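Local coordinates for HD domain protein (Enterococcus faecalis, PDB 4LRL), which is a metal-binding HD-domain phosphohydrolase that probably hydrolyses deoxyribonucleoside triphosphates to the deoxyribonucleoside and triphosphate, under allosteric control by nucleotides, at residues C[117-127]-C[191-200]. Sequence-based numbering, arbitrary orientation.
Sequences NGWNDDERLIT and YPNPQVVQMI
I126 CD1 sits over one face of the Y191 ring in a CH-pi contact, 3.9 Å from the ring centroid; P192 CD covers the opposite face, offset toward the rim, and the carboxylate of E123 comes in at the edge, its plane turned 69° from the ring. The W119 ring has Q195 OE1 at its edge, CE3 to OE1 3.3 Å, with T127 OG1 and D121 OD2 also there, the latter accepting from NE1; M199 CE lies obliquely beside CZ3. The Y191 hydroxyl donates to E123 OE2 on its syn lone pair, OH to OE2 2.6 Å. E123 OE1 takes N193 ND2 at 2.6 Å, an almost straight bond from above the carboxylate plane. A bend at chi2 (-84°) turns the carboxylate toward both. N193 is also the N-cap of helix 194-200, its OD1 accepting from Q195 N. That helix packs against the start of helix 124-133 within the HD domain, with I200 close to the nickel ligand H134. Q195 NE2 donates a hydrogen bond to G118 O (2.9 Å), which lies in the amide plane although NE2 stands above the G118 carbonyl plane; Y238 O is its second acceptor. One water joins Q195 OE1, N193 ND2 and N120 N. Both V196 methyls lie against T127 OG1, which itself donates to E123 O.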
# COMPACT_ATOMS: atom_id res chain seq x y z
N ASN C 117 -18.96 18.86 28.68
CA ASN C 117 -18.71 17.79 27.71
C ASN C 117 -17.30 17.85 27.08
O ASN C 117 -16.99 17.05 26.18
CB ASN C 117 -19.79 17.80 26.62
CG ASN C 117 -21.13 17.25 27.11
OD1 ASN C 117 -21.37 16.05 27.10
ND2 ASN C 117 -22.01 18.15 27.54
N GLY C 118 -16.47 18.77 27.55
CA GLY C 118 -15.19 19.06 26.92
C GLY C 118 -13.97 18.40 27.53
O GLY C 118 -14.07 17.77 28.59
N TRP C 119 -12.83 18.57 26.87
CA TRP C 119 -11.58 17.97 27.29
C TRP C 119 -10.75 18.96 28.10
O TRP C 119 -10.60 20.11 27.72
CB TRP C 119 -10.78 17.49 26.08
CG TRP C 119 -9.34 17.19 26.36
CD1 TRP C 119 -8.28 17.99 26.10
CD2 TRP C 119 -8.81 16.01 26.98
NE1 TRP C 119 -7.11 17.39 26.50
CE2 TRP C 119 -7.41 16.17 27.04
CE3 TRP C 119 -9.38 14.83 27.47
CZ2 TRP C 119 -6.56 15.19 27.58
CZ3 TRP C 119 -8.54 13.86 28.01
CH2 TRP C 119 -7.15 14.04 28.06
N ASN C 120 -10.23 18.49 29.23
CA ASN C 120 -9.41 19.31 30.10
C ASN C 120 -7.93 18.95 29.95
O ASN C 120 -7.47 17.94 30.49
CB ASN C 120 -9.86 19.14 31.55
CG ASN C 120 -8.96 19.84 32.54
OD1 ASN C 120 -8.05 20.58 32.17
ND2 ASN C 120 -9.21 19.60 33.83
N ASP C 121 -7.18 19.80 29.24
CA ASP C 121 -5.80 19.48 28.87
C ASP C 121 -4.83 19.35 30.05
O ASP C 121 -3.68 18.93 29.86
CB ASP C 121 -5.27 20.43 27.80
CG ASP C 121 -4.19 19.80 26.94
OD1 ASP C 121 -3.17 20.47 26.68
OD2 ASP C 121 -4.34 18.62 26.52
N ASP C 122 -5.28 19.69 31.26
CA ASP C 122 -4.52 19.34 32.47
C ASP C 122 -4.35 17.82 32.61
O ASP C 122 -3.41 17.36 33.26
CB ASP C 122 -5.17 19.92 33.74
CG ASP C 122 -4.90 21.42 33.91
OD1 ASP C 122 -5.65 22.08 34.67
OD2 ASP C 122 -3.93 21.93 33.29
N GLU C 123 -5.25 17.06 31.99
CA GLU C 123 -5.21 15.59 32.01
C GLU C 123 -4.22 14.98 31.02
O GLU C 123 -3.99 13.78 31.04
CB GLU C 123 -6.60 15.01 31.76
CG GLU C 123 -7.71 15.54 32.67
CD GLU C 123 -7.79 14.82 34.01
OE1 GLU C 123 -8.91 14.71 34.54
OE2 GLU C 123 -6.75 14.37 34.54
N ARG C 124 -3.64 15.80 30.14
CA ARG C 124 -2.78 15.28 29.08
C ARG C 124 -1.63 14.39 29.58
O ARG C 124 -1.47 13.25 29.13
CB ARG C 124 -2.23 16.40 28.18
CG ARG C 124 -1.22 15.88 27.15
CD ARG C 124 -0.81 16.91 26.12
NE ARG C 124 -1.95 17.44 25.40
CZ ARG C 124 -1.88 18.11 24.25
NH1 ARG C 124 -2.99 18.56 23.69
NH2 ARG C 124 -0.72 18.33 23.66
N LEU C 125 -0.85 14.92 30.52
CA LEU C 125 0.37 14.24 30.97
C LEU C 125 0.10 12.88 31.61
O LEU C 125 0.77 11.91 31.29
CB LEU C 125 1.21 15.13 31.89
CG LEU C 125 2.51 14.50 32.42
CD1 LEU C 125 3.40 13.93 31.29
CD2 LEU C 125 3.26 15.51 33.27
N ILE C 126 -0.88 12.81 32.50
CA ILE C 126 -1.29 11.54 33.10
C ILE C 126 -1.82 10.55 32.06
O ILE C 126 -1.61 9.34 32.19
CB ILE C 126 -2.34 11.75 34.26
CG1 ILE C 126 -2.61 10.41 34.96
CG2 ILE C 126 -3.62 12.38 33.74
CD1 ILE C 126 -3.65 10.49 36.07
N THR C 127 -2.49 11.06 31.04
CA THR C 127 -3.05 10.21 30.00
C THR C 127 -1.93 9.63 29.12
O THR C 127 -1.99 8.45 28.74
CB THR C 127 -4.10 10.96 29.15
OG1 THR C 127 -5.07 11.59 30.00
CG2 THR C 127 -4.82 10.01 28.21
N TYR C 191 -9.69 5.78 37.97
CA TYR C 191 -9.54 7.24 37.82
C TYR C 191 -10.87 7.93 37.45
O TYR C 191 -11.61 7.42 36.61
CB TYR C 191 -8.46 7.53 36.75
CG TYR C 191 -7.97 8.96 36.74
CD1 TYR C 191 -7.21 9.46 37.79
CD2 TYR C 191 -8.27 9.81 35.67
CE1 TYR C 191 -6.75 10.77 37.78
CE2 TYR C 191 -7.82 11.11 35.65
CZ TYR C 191 -7.06 11.58 36.70
OH TYR C 191 -6.61 12.88 36.70
N PRO C 192 -11.17 9.08 38.09
CA PRO C 192 -12.51 9.67 37.98
C PRO C 192 -12.91 10.27 36.62
O PRO C 192 -14.10 10.47 36.37
CB PRO C 192 -12.51 10.78 39.05
CG PRO C 192 -11.28 10.54 39.88
CD PRO C 192 -10.31 9.89 38.97
N ASN C 193 -11.95 10.54 35.75
CA ASN C 193 -12.23 11.13 34.45
C ASN C 193 -12.42 10.07 33.36
O ASN C 193 -11.44 9.47 32.88
CB ASN C 193 -11.12 12.12 34.07
CG ASN C 193 -11.51 13.06 32.94
OD1 ASN C 193 -12.41 12.77 32.15
ND2 ASN C 193 -10.81 14.19 32.85
N PRO C 194 -13.68 9.83 32.94
CA PRO C 194 -13.99 8.78 31.96
C PRO C 194 -13.33 9.00 30.59
O PRO C 194 -13.07 8.03 29.87
CB PRO C 194 -15.51 8.84 31.84
CG PRO C 194 -15.89 10.23 32.32
CD PRO C 194 -14.88 10.60 33.34
N GLN C 195 -13.07 10.25 30.24
CA GLN C 195 -12.36 10.56 29.00
C GLN C 195 -10.94 10.01 29.01
O GLN C 195 -10.46 9.46 28.02
CB GLN C 195 -12.34 12.06 28.74
CG GLN C 195 -13.69 12.73 28.78
CD GLN C 195 -13.58 14.24 28.75
OE1 GLN C 195 -12.48 14.79 28.64
NE2 GLN C 195 -14.72 14.92 28.85
N VAL C 196 -10.26 10.16 30.15
CA VAL C 196 -8.90 9.67 30.34
C VAL C 196 -8.87 8.13 30.31
O VAL C 196 -8.04 7.53 29.60
CB VAL C 196 -8.29 10.21 31.67
CG1 VAL C 196 -6.95 9.56 31.96
CG2 VAL C 196 -8.18 11.74 31.64
N VAL C 197 -9.77 7.50 31.06
CA VAL C 197 -9.85 6.05 31.15
C VAL C 197 -10.19 5.41 29.81
O VAL C 197 -9.53 4.45 29.38
CB VAL C 197 -10.89 5.59 32.22
CG1 VAL C 197 -11.10 4.08 32.16
CG2 VAL C 197 -10.44 6.00 33.62
N GLN C 198 -11.23 5.95 29.15
CA GLN C 198 -11.71 5.37 27.88
C GLN C 198 -10.73 5.51 26.71
O GLN C 198 -10.80 4.73 25.76
CB GLN C 198 -13.09 5.92 27.50
CG GLN C 198 -14.25 5.29 28.27
CD GLN C 198 -15.61 5.86 27.90
OE1 GLN C 198 -15.88 6.20 26.73
NE2 GLN C 198 -16.48 5.98 28.88
N MET C 199 -9.82 6.48 26.79
CA MET C 199 -8.84 6.69 25.73
C MET C 199 -7.86 5.52 25.69
O MET C 199 -7.32 5.16 24.64
CB MET C 199 -8.09 8.01 25.91
CG MET C 199 -7.52 8.58 24.60
SD MET C 199 -6.72 10.18 24.73
CE MET C 199 -8.04 11.22 25.37
N ILE C 200 -7.66 4.93 26.86
CA ILE C 200 -6.67 3.89 27.05
C ILE C 200 -7.31 2.52 27.10
O ILE C 200 -6.73 1.53 26.64
CB ILE C 200 -5.83 4.21 28.29
CG1 ILE C 200 -4.94 5.41 27.96
CG2 ILE C 200 -5.00 2.99 28.73
CD1 ILE C 200 -4.60 6.28 29.14
O HOH W 1 -11.12 15.99 30.52